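Local atomic coordinates of putative nucleoside-diphosphate-sugar epimerase (Staphylococcus aureus subsp. aureus, PDB entry 3E48), a protein that is of unknown function but, as a putative nucleoside-diphosphate-sugar epimerase, probably binds a nicotinamide dinucleotide in a Rossmann-type domain. Residues G10-G13 / T14-N18; N170-R174 / N175-R179; Q271-Q274 / S275-E279. All blocks are in the same frame, centred on the assembly; numbering follows the deposited sequence.

All three contacts lie at the start of a helix, where bonds between residues three to four apart hold the first turn. Contact 1 opens helix 11-22 after the glycine-rich loop, contact 2 turns strand 168-172 into helix 174-186, and contact 3 starts helix 273-277. Contact 2 is buried; contacts 1 and 3 are partly buried, contact 3 farthest from the chain centre. Gly10, at the first N-cap, has no side chain to cap with, and threonine hydroxyls there donate to carbonyls; in contacts 2 and 3 a threonine hydroxyl accepts a helix N-H. Contact 2 packs on both others, with a probable hydrogen bond to contact 3; 1 and 3 do not touch.

Contact 1. Residues G10-G13 / T14-N18; sequences GHLG and THITN
Gly13, Thr14 and Leu12 carry the opening turn of helix 11-22, and two of its carbonyl oxygens are each gripped twice by a threonine. At the start, the carbonyl of the N-cap residue Gly10 receives both groups of Thr14. The backbone bond from Thr14 N to Gly10 O is 2.9 Å, and the hydroxyl OG1 of Thr14 donates to the same oxygen at 2.8 Å. These two donors arrive from opposite faces of the carbonyl plane, with OG1 standing above it and not on a lone pair. Thr14 can make this second bond because OG1 lies beside its own backbone N, anti to the carbonyl carbon (chi1 -65°), and so turns back down the helix. The pattern recurs three residues on, where Thr17 N and Thr17 OG1 straddle Gly13 O, the hydroxyl at 2.8 Å.

Leu12 supplies the apolar side of the turn. Its CG, swung anti to the backbone N, lies 3.9 Å from Ile16 CD1, the tip of the extended isoleucine branch. Ile16 N makes a nearly straight bond to Leu12 O of 3.1 Å. On another side of the helix, the imidazole of His15 turns an edge toward the backbone, with CD2 3.2 Å from His11 O.

Gly10 and Gly13 belong to the sequence GHLG, which matches the end of the glycine-rich motif of Rossmann folds, the turn that in relatives lies next to the dinucleotide phosphates. The helix is the crossover of the beta-alpha-beta unit 3-6, 11-22, 28-32. Ile16 and Thr17 rest on Leu5 of strand 3-6, Leu12 on Met140 and Tyr143 of strand 134-143, while Leu12 and His15 face Ile177 and Ala178 of helix 174-186.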
ATOM      1  N   GLY B  10      -4.504  21.007  12.725  1.00 11.17           N
ATOM      2  CA  GLY B  10      -4.758  19.738  13.386  1.00  7.28           C
ATOM      3  C   GLY B  10      -3.830  19.587  14.578  1.00  8.58           C
ATOM      4  O   GLY B  10      -2.986  20.447  14.817  1.00  8.22           O
ATOM      5  N   HIS B  11      -3.971  18.501  15.329  1.00 10.04           N
ATOM      6  CA  HIS B  11      -3.118  18.292  16.494  1.00 11.83           C
ATOM      7  C   HIS B  11      -1.641  18.305  16.131  1.00 11.33           C
ATOM      8  O   HIS B  11      -0.868  19.082  16.690  1.00 11.20           O
ATOM      9  CB  HIS B  11      -3.463  16.971  17.183  1.00 14.20           C
ATOM     10  CG  HIS B  11      -4.798  16.978  17.856  1.00 20.53           C
ATOM     11  ND1 HIS B  11      -5.135  17.900  18.821  1.00 29.79           N
ATOM     12  CD2 HIS B  11      -5.876  16.170  17.713  1.00 27.38           C
ATOM     13  CE1 HIS B  11      -6.363  17.659  19.248  1.00 27.60           C
ATOM     14  NE2 HIS B  11      -6.835  16.615  18.592  1.00 30.36           N
ATOM     15  N   LEU B  12      -1.238  17.455  15.193  1.00 10.80           N
ATOM     16  CA  LEU B  12       0.164  17.422  14.803  1.00  9.55           C
ATOM     17  C   LEU B  12       0.567  18.702  14.074  1.00  8.00           C
ATOM     18  O   LEU B  12       1.639  19.251  14.324  1.00  8.76           O
ATOM     19  CB  LEU B  12       0.450  16.205  13.918  1.00  9.75           C
ATOM     20  CG  LEU B  12       1.868  16.133  13.342  1.00  8.88           C
ATOM     21  CD1 LEU B  12       2.893  16.028  14.464  1.00 12.27           C
ATOM     22  CD2 LEU B  12       1.970  14.930  12.417  1.00 11.84           C
ATOM     23  N   GLY B  13      -0.295  19.180  13.181  1.00  5.86           N
ATOM     24  CA  GLY B  13       0.011  20.394  12.438  1.00  6.81           C
ATOM     25  C   GLY B  13       0.283  21.608  13.310  1.00  7.41           C
ATOM     26  O   GLY B  13       1.126  22.446  12.980  1.00  7.49           O
ATOM     27  N   THR B  14      -0.432  21.708  14.422  1.00  8.43           N
ATOM     28  CA  THR B  14      -0.258  22.829  15.338  1.00  8.83           C
ATOM     29  C   THR B  14       1.151  22.784  15.930  1.00  8.29           C
ATOM     30  O   THR B  14       1.826  23.816  16.028  1.00  7.86           O
ATOM     31  CB  THR B  14      -1.335  22.793  16.450  1.00  8.57           C
ATOM     32  OG1 THR B  14      -2.623  23.002  15.859  1.00  8.28           O
ATOM     33  CG2 THR B  14      -1.089  23.872  17.484  1.00 11.81           C
ATOM     34  N   HIS B  15       1.597  21.589  16.311  1.00  5.55           N
ATOM     35  CA  HIS B  15       2.945  21.415  16.853  1.00  8.02           C
ATOM     36  C   HIS B  15       3.978  21.874  15.832  1.00 10.28           C
ATOM     37  O   HIS B  15       4.869  22.668  16.143  1.00 10.91           O
ATOM     38  CB  HIS B  15       3.205  19.942  17.189  1.00 10.05           C
ATOM     39  CG  HIS B  15       2.626  19.509  18.498  1.00 10.80           C
ATOM     40  ND1 HIS B  15       3.237  19.769  19.705  1.00 13.63           N
ATOM     41  CD2 HIS B  15       1.478  18.852  18.791  1.00 12.41           C
ATOM     42  CE1 HIS B  15       2.492  19.291  20.686  1.00 19.22           C
ATOM     43  NE2 HIS B  15       1.419  18.730  20.158  1.00 15.98           N
ATOM     44  N   ILE B  16       3.853  21.369  14.608  1.00  5.23           N
ATOM     45  CA  ILE B  16       4.789  21.720  13.546  1.00  8.45           C
ATOM     46  C   ILE B  16       4.802  23.213  13.238  1.00  9.54           C
ATOM     47  O   ILE B  16       5.868  23.800  13.057  1.00  9.76           O
ATOM     48  CB  ILE B  16       4.479  20.949  12.247  1.00  6.09           C
ATOM     49  CG1 ILE B  16       4.594  19.440  12.504  1.00  6.06           C
ATOM     50  CG2 ILE B  16       5.449  21.372  11.149  1.00  9.34           C
ATOM     51  CD1 ILE B  16       4.200  18.578  11.309  1.00  9.73           C
ATOM     52  N   THR B  17       3.622  23.824  13.182  1.00  9.01           N
ATOM     53  CA  THR B  17       3.532  25.249  12.884  1.00  7.22           C
ATOM     54  C   THR B  17       4.140  26.107  13.991  1.00  7.88           C
ATOM     55  O   THR B  17       4.885  27.043  13.709  1.00  7.90           O
ATOM     56  CB  THR B  17       2.075  25.696  12.661  1.00  6.95           C
ATOM     57  OG1 THR B  17       1.485  24.917  11.612  1.00  7.99           O
ATOM     58  CG2 THR B  17       2.034  27.175  12.267  1.00  9.17           C
ATOM     59  N   ASN B  18       3.825  25.805  15.246  1.00  8.14           N
ATOM     60  CA  ASN B  18       4.396  26.589  16.337  1.00  6.62           C
ATOM     61  C   ASN B  18       5.911  26.424  16.382  1.00  8.93           C
ATOM     62  O   ASN B  18       6.638  27.378  16.664  1.00 10.95           O
ATOM     63  CB  ASN B  18       3.785  26.204  17.687  1.00  8.28           C
ATOM     64  CG  ASN B  18       2.354  26.699  17.840  1.00 10.60           C
ATOM     65  OD1 ASN B  18       2.038  27.835  17.478  1.00 12.83           O
ATOM     66  ND2 ASN B  18       1.490  25.859  18.389  1.00 12.16           N
TER

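Contact 2. Residues N170-R174 / N175-R179; sequences NYITR and NDIAR
Ile172, the last residue of its strand, sends its two branches to different residues of the helix that follows. CG1 is held anti to the backbone N (chi1 -177°) and passes 3.7 Å from Asp176 CB. The shorter branch, CG2, meets the end of Ile177, lying 3.8 Å from its CD1. The end of the strand therefore packs against the first turn of the helix through carbon contacts.

Thr173 is the N-cap. Its OG1 sits between the backbone N and the carbonyl carbon (chi1 65°), which brings the hydroxyl round to accept from Asp176 N at 2.9 Å. Asp176 answers through a bridging water: Thr173 N donates to that water, which in turn donates to Asp176 OD2 at 2.6 Å. With this water in place of a direct return bond, the pair resembles a capping box without being one. A second water joins Thr173 OG1 to Asn175 ND2. The carbonyl of Thr173 opens the regular helical ladder by accepting from Ile177 N at 3.1 Å.

Arg174 contributes its backbone oxygen, which takes the N-H of Ala178 at 2.8 Å, while the extended side chain leads away to pack on His11 and His15 of helix 11-22 and makes a cation-pi contact with Tyr143. Asp176 is also tied elsewhere: Arg179 NH1 forms a salt bridge to its OD1 at 3.5 Å, the hydrogen bond within it weak. OD2 takes a water and the N-H of Gln271, a setting that would be expected to favour the ionised carboxylate.

Strand 168-172 runs beside strand 134-143 in parallel and 194-203 in antiparallel fashion. From its end the helix departs with Ile177 touching Tyr143 of strand 134-143, Ala178 and Arg179 on Gln19 of helix 11-22, and Asp176 on Phe262 of helix 261-266.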
ATOM      1  N   ASN B 170       5.347   0.663  19.554  1.00  5.75           N
ATOM      2  CA  ASN B 170       6.225   1.811  19.684  1.00  8.11           C
ATOM      3  C   ASN B 170       5.405   3.094  19.708  1.00  7.55           C
ATOM      4  O   ASN B 170       4.527   3.313  18.868  1.00  7.29           O
ATOM      5  CB  ASN B 170       7.257   1.844  18.561  1.00  6.09           C
ATOM      6  CG  ASN B 170       8.344   2.864  18.818  1.00  6.63           C
ATOM      7  OD1 ASN B 170       8.176   4.043  18.528  1.00  6.22           O
ATOM      8  ND2 ASN B 170       9.458   2.415  19.386  1.00  9.09           N
ATOM      9  N   TYR B 171       5.705   3.924  20.704  1.00  5.54           N
ATOM     10  CA  TYR B 171       5.024   5.193  20.946  1.00  5.82           C
ATOM     11  C   TYR B 171       5.969   6.380  20.863  1.00  8.10           C
ATOM     12  O   TYR B 171       7.156   6.254  21.149  1.00  6.40           O
ATOM     13  CB  TYR B 171       4.431   5.210  22.352  1.00  5.83           C
ATOM     14  CG  TYR B 171       3.162   4.428  22.541  1.00  8.83           C
ATOM     15  CD1 TYR B 171       1.920   5.037  22.363  1.00  6.33           C
ATOM     16  CD2 TYR B 171       3.195   3.096  22.952  1.00  6.05           C
ATOM     17  CE1 TYR B 171       0.741   4.347  22.599  1.00  6.96           C
ATOM     18  CE2 TYR B 171       2.019   2.390  23.188  1.00  8.61           C
ATOM     19  CZ  TYR B 171       0.795   3.025  23.011  1.00  9.99           C
ATOM     20  OH  TYR B 171      -0.376   2.342  23.249  1.00 11.21           O
ATOM     21  N   ILE B 172       5.419   7.540  20.520  1.00  7.04           N
ATOM     22  CA  ILE B 172       6.198   8.774  20.424  1.00 10.28           C
ATOM     23  C   ILE B 172       5.242   9.972  20.567  1.00  7.44           C
ATOM     24  O   ILE B 172       4.079   9.893  20.165  1.00  7.43           O
ATOM     25  CB  ILE B 172       6.967   8.830  19.071  1.00  6.68           C
ATOM     26  CG1 ILE B 172       7.844  10.082  19.008  1.00  8.08           C
ATOM     27  CG2 ILE B 172       5.981   8.805  17.901  1.00 11.41           C
ATOM     28  CD1 ILE B 172       8.774  10.109  17.810  1.00  5.71           C
ATOM     29  N   THR B 173       5.716  11.069  21.155  1.00  7.56           N
ATOM     30  CA  THR B 173       4.864  12.245  21.336  1.00  6.60           C
ATOM     31  C   THR B 173       4.716  13.013  20.031  1.00  8.07           C
ATOM     32  O   THR B 173       5.544  12.887  19.126  1.00  8.77           O
ATOM     33  CB  THR B 173       5.441  13.243  22.376  1.00  9.35           C
ATOM     34  OG1 THR B 173       6.671  13.786  21.884  1.00  9.66           O
ATOM     35  CG2 THR B 173       5.679  12.567  23.711  1.00  8.94           C
ATOM     36  N   ARG B 174       3.653  13.804  19.929  1.00  8.16           N
ATOM     37  CA  ARG B 174       3.458  14.609  18.735  1.00  6.50           C
ATOM     38  C   ARG B 174       4.576  15.642  18.717  1.00  7.96           C
ATOM     39  O   ARG B 174       5.094  15.987  17.659  1.00  7.61           O
ATOM     40  CB  ARG B 174       2.107  15.329  18.752  1.00  9.74           C
ATOM     41  CG  ARG B 174       0.905  14.420  18.604  1.00 11.31           C
ATOM     42  CD  ARG B 174      -0.272  15.176  18.016  1.00 19.07           C
ATOM     43  NE  ARG B 174      -1.451  14.325  17.915  1.00 19.94           N
ATOM     44  CZ  ARG B 174      -2.339  14.158  18.888  1.00 16.87           C
ATOM     45  NH1 ARG B 174      -2.190  14.793  20.042  1.00 11.43           N
ATOM     46  NH2 ARG B 174      -3.366  13.340  18.712  1.00 16.41           N
ATOM     47  N   ASN B 175       4.945  16.138  19.896  1.00  5.72           N
ATOM     48  CA  ASN B 175       6.016  17.121  19.977  1.00  8.57           C
ATOM     49  C   ASN B 175       7.289  16.588  19.324  1.00  7.59           C
ATOM     50  O   ASN B 175       7.946  17.296  18.555  1.00  9.05           O
ATOM     51  CB  ASN B 175       6.306  17.488  21.434  1.00 10.96           C
ATOM     52  CG  ASN B 175       7.477  18.447  21.569  1.00 14.20           C
ATOM     53  OD1 ASN B 175       7.446  19.559  21.042  1.00 14.30           O
ATOM     54  ND2 ASN B 175       8.519  18.016  22.270  1.00 15.28           N
ATOM     55  N   ASP B 176       7.638  15.336  19.618  1.00  6.54           N
ATOM     56  CA  ASP B 176       8.840  14.744  19.037  1.00  6.99           C
ATOM     57  C   ASP B 176       8.714  14.486  17.538  1.00  8.30           C
ATOM     58  O   ASP B 176       9.692  14.619  16.795  1.00  8.18           O
ATOM     59  CB  ASP B 176       9.222  13.450  19.767  1.00  5.94           C
ATOM     60  CG  ASP B 176       9.851  13.712  21.130  1.00 12.24           C
ATOM     61  OD1 ASP B 176      10.330  14.843  21.367  1.00 12.40           O
ATOM     62  OD2 ASP B 176       9.886  12.784  21.960  1.00 14.95           O
ATOM     63  N   ILE B 177       7.521  14.116  17.083  1.00  6.13           N
ATOM     64  CA  ILE B 177       7.328  13.890  15.657  1.00  4.08           C
ATOM     65  C   ILE B 177       7.561  15.233  14.981  1.00  3.69           C
ATOM     66  O   ILE B 177       8.278  15.324  13.986  1.00  5.59           O
ATOM     67  CB  ILE B 177       5.898  13.405  15.354  1.00  5.22           C
ATOM     68  CG1 ILE B 177       5.734  11.970  15.858  1.00  9.32           C
ATOM     69  CG2 ILE B 177       5.614  13.501  13.849  1.00  7.51           C
ATOM     70  CD1 ILE B 177       4.315  11.478  15.833  1.00 11.10           C
ATOM     71  N   ALA B 178       6.968  16.281  15.544  1.00  7.23           N
ATOM     72  CA  ALA B 178       7.123  17.616  14.986  1.00  7.91           C
ATOM     73  C   ALA B 178       8.587  18.045  14.968  1.00  6.91           C
ATOM     74  O   ALA B 178       9.033  18.667  14.005  1.00  7.43           O
ATOM     75  CB  ALA B 178       6.283  18.619  15.772  1.00  7.81           C
ATOM     76  N   ARG B 179       9.343  17.727  16.017  1.00  6.41           N
ATOM     77  CA  ARG B 179      10.754  18.118  16.029  1.00 10.51           C
ATOM     78  C   ARG B 179      11.510  17.442  14.887  1.00  9.30           C
ATOM     79  O   ARG B 179      12.364  18.056  14.244  1.00  7.02           O
ATOM     80  CB  ARG B 179      11.407  17.773  17.372  1.00  9.19           C
ATOM     81  CG  ARG B 179      10.839  18.553  18.555  1.00  9.71           C
ATOM     82  CD  ARG B 179      11.407  18.036  19.868  1.00 18.05           C
ATOM     83  NE  ARG B 179      12.841  18.284  19.985  1.00 19.31           N
ATOM     84  CZ  ARG B 179      13.624  17.710  20.895  1.00 22.46           C
ATOM     85  NH1 ARG B 179      13.113  16.848  21.766  1.00 22.33           N
ATOM     86  NH2 ARG B 179      14.914  17.998  20.937  1.00 18.52           N
TER
HETATM   87  O   HOH W   1       8.368  10.715  22.464  1.00 10.37           O
HETATM   88  O   HOH W   2       8.262  15.282  23.399  1.00 11.55           O

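Contact 3. Residues Q271-Q274 / S275-E279; sequences QTLQ and SFLQE
Leu273 and Leu277, one helical turn apart, cross obliquely and form the apolar side of this short helix. Leu273 carries its CG anti to the backbone N (chi1 176°), which sends CD1 forward to within 3.8 Å of Leu277 CG. The same methyl also reaches the edge of the Phe276 ring, 4.2 Å from CD2 and near the ring plane. Leu273 CD1 thus touches both Leu277 and Phe276, meeting the phenyl at its edge.

Gln271 approaches that ring from another part of its rim. Its extended chain runs at about a right angle to the Phe276 side chain, and the amide plane stands 82° from the ring. Closer in, Gln271 CG packs on the beta carbon of Ser275, 3.7 Å from CB. The amide is probably turned over in the model, so its polar contacts are left open; the group as a whole lies beside Ser275 OG and the carboxylate of Glu279, whose bent chain folds back toward it.

Thr272, the N-cap, opens the backbone bonding. Its OG1, set between the backbone N and the carbonyl carbon (chi1 66°), accepts from Ser275 N at 3.0 Å, while the carbonyl O of Thr272 takes Phe276 N, also at 3.0 Å. The bond from Leu277 N to Leu273 O follows at 2.9 Å.

The helix divides by chemistry. Leu273 rests on Leu207 and Ile210, and Leu277 on Ala214, all of helix 204-215, and Phe276, also buried, makes a cation-pi contact with Lys148 of helix 147-157. Gln274, Gln278 and Glu279 are exposed. Such a split suits an amphipathic turn laid on the fold: Leu273, Phe276 and Leu277 are buried against it, and the hydroxyl cap meets a helix-end N-H that would otherwise lack a helical acceptor.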
ATOM      1  N   GLN B 271      11.250  11.776  24.097  1.00  8.73           N
ATOM      2  CA  GLN B 271      10.689  11.832  25.437  1.00  7.47           C
ATOM      3  C   GLN B 271       9.974  10.530  25.784  1.00 11.35           C
ATOM      4  O   GLN B 271       9.182  10.018  24.992  1.00 10.13           O
ATOM      5  CB  GLN B 271       9.710  12.998  25.560  1.00 11.00           C
ATOM      6  CG  GLN B 271       9.244  13.229  26.985  1.00 11.42           C
ATOM      7  CD  GLN B 271       8.309  14.414  27.117  1.00 12.47           C
ATOM      8  OE1 GLN B 271       8.119  14.948  28.214  1.00 18.46           O
ATOM      9  NE2 GLN B 271       7.710  14.827  26.006  1.00 10.84           N
ATOM     10  N   THR B 272      10.264   9.996  26.966  1.00  9.05           N
ATOM     11  CA  THR B 272       9.645   8.758  27.434  1.00  9.89           C
ATOM     12  C   THR B 272       8.207   9.023  27.849  1.00 11.44           C
ATOM     13  O   THR B 272       7.824  10.170  28.090  1.00 12.28           O
ATOM     14  CB  THR B 272      10.366   8.212  28.671  1.00  9.61           C
ATOM     15  OG1 THR B 272      10.188   9.134  29.758  1.00 12.15           O
ATOM     16  CG2 THR B 272      11.846   8.035  28.397  1.00 14.63           C
ATOM     17  N   LEU B 273       7.408   7.966  27.950  1.00  9.89           N
ATOM     18  CA  LEU B 273       6.022   8.138  28.369  1.00  9.63           C
ATOM     19  C   LEU B 273       5.970   8.667  29.807  1.00 11.96           C
ATOM     20  O   LEU B 273       5.169   9.549  30.125  1.00 11.14           O
ATOM     21  CB  LEU B 273       5.257   6.813  28.273  1.00  9.44           C
ATOM     22  CG  LEU B 273       3.806   6.823  28.766  1.00 13.73           C
ATOM     23  CD1 LEU B 273       3.006   7.906  28.050  1.00  9.73           C
ATOM     24  CD2 LEU B 273       3.186   5.460  28.512  1.00 15.72           C
ATOM     25  N   GLN B 274       6.832   8.126  30.663  1.00 12.07           N
ATOM     26  CA  GLN B 274       6.892   8.539  32.066  1.00 12.45           C
ATOM     27  C   GLN B 274       7.098  10.050  32.164  1.00 13.87           C
ATOM     28  O   GLN B 274       6.413  10.742  32.920  1.00 13.95           O
ATOM     29  CB  GLN B 274       8.049   7.836  32.787  1.00 15.15           C
ATOM     30  CG  GLN B 274       8.080   6.315  32.673  1.00 31.41           C
ATOM     31  CD  GLN B 274       8.845   5.822  31.451  1.00 30.49           C
ATOM     32  OE1 GLN B 274       8.376   5.937  30.317  1.00 28.68           O
ATOM     33  NE2 GLN B 274      10.034   5.272  31.683  1.00 33.13           N
ATOM     34  N   SER B 275       8.058  10.548  31.394  1.00 14.55           N
ATOM     35  CA  SER B 275       8.380  11.968  31.367  1.00 13.54           C
ATOM     36  C   SER B 275       7.216  12.786  30.816  1.00 17.04           C
ATOM     37  O   SER B 275       6.889  13.855  31.337  1.00 14.35           O
ATOM     38  CB  SER B 275       9.621  12.197  30.504  1.00 10.00           C
ATOM     39  OG  SER B 275       9.896  13.577  30.357  1.00 14.08           O
ATOM     40  N   PHE B 276       6.596  12.277  29.757  1.00 12.83           N
ATOM     41  CA  PHE B 276       5.473  12.950  29.123  1.00 12.08           C
ATOM     42  C   PHE B 276       4.313  13.135  30.090  1.00 11.97           C
ATOM     43  O   PHE B 276       3.713  14.209  30.157  1.00 14.58           O
ATOM     44  CB  PHE B 276       5.015  12.149  27.901  1.00 10.72           C
ATOM     45  CG  PHE B 276       3.817  12.729  27.208  1.00  9.10           C
ATOM     46  CD1 PHE B 276       3.870  13.998  26.644  1.00 11.94           C
ATOM     47  CD2 PHE B 276       2.632  12.005  27.123  1.00 13.52           C
ATOM     48  CE1 PHE B 276       2.759  14.541  26.003  1.00 11.09           C
ATOM     49  CE2 PHE B 276       1.516  12.537  26.484  1.00 15.75           C
ATOM     50  CZ  PHE B 276       1.580  13.808  25.923  1.00 13.79           C
ATOM     51  N   LEU B 277       3.999  12.087  30.841  1.00 13.24           N
ATOM     52  CA  LEU B 277       2.909  12.146  31.805  1.00 17.65           C
ATOM     53  C   LEU B 277       3.277  13.012  33.009  1.00 21.40           C
ATOM     54  O   LEU B 277       2.411  13.644  33.611  1.00 25.51           O
ATOM     55  CB  LEU B 277       2.548  10.735  32.271  1.00 13.21           C
ATOM     56  CG  LEU B 277       2.043   9.773  31.190  1.00 13.39           C
ATOM     57  CD1 LEU B 277       1.796   8.414  31.817  1.00 17.52           C
ATOM     58  CD2 LEU B 277       0.772  10.312  30.551  1.00 14.10           C
ATOM     59  N   GLN B 278       4.564  13.038  33.347  1.00 22.41           N
ATOM     60  CA  GLN B 278       5.052  13.820  34.481  1.00 27.65           C
ATOM     61  C   GLN B 278       5.063  15.314  34.162  1.00 27.88           C
ATOM     62  O   GLN B 278       5.319  16.144  35.039  1.00 26.90           O
ATOM     63  CB  GLN B 278       6.469  13.364  34.857  1.00 29.68           C
ATOM     64  CG  GLN B 278       7.028  14.000  36.125  1.00 44.98           C
ATOM     65  CD  GLN B 278       8.499  13.682  36.342  1.00 48.20           C
ATOM     66  OE1 GLN B 278       9.081  14.045  37.368  1.00 50.70           O
ATOM     67  NE2 GLN B 278       9.108  13.007  35.373  1.00 49.29           N
ATOM     68  N   GLU B 279       4.782  15.651  32.905  1.00 22.43           N
ATOM     69  CA  GLU B 279       4.770  17.041  32.461  1.00 29.01           C
ATOM     70  C   GLU B 279       3.961  17.894  33.431  1.00 35.71           C
ATOM     71  O   GLU B 279       4.388  18.975  33.836  1.00 33.74           O
ATOM     72  CB  GLU B 279       4.164  17.144  31.059  1.00 33.94           C
ATOM     73  CG  GLU B 279       4.725  18.281  30.228  1.00 43.86           C
ATOM     74  CD  GLU B 279       6.101  17.969  29.670  1.00 45.88           C
ATOM     75  OE1 GLU B 279       6.188  17.149  28.731  1.00 40.21           O
ATOM     76  OE2 GLU B 279       7.094  18.537  30.174  1.00 46.93           O
TER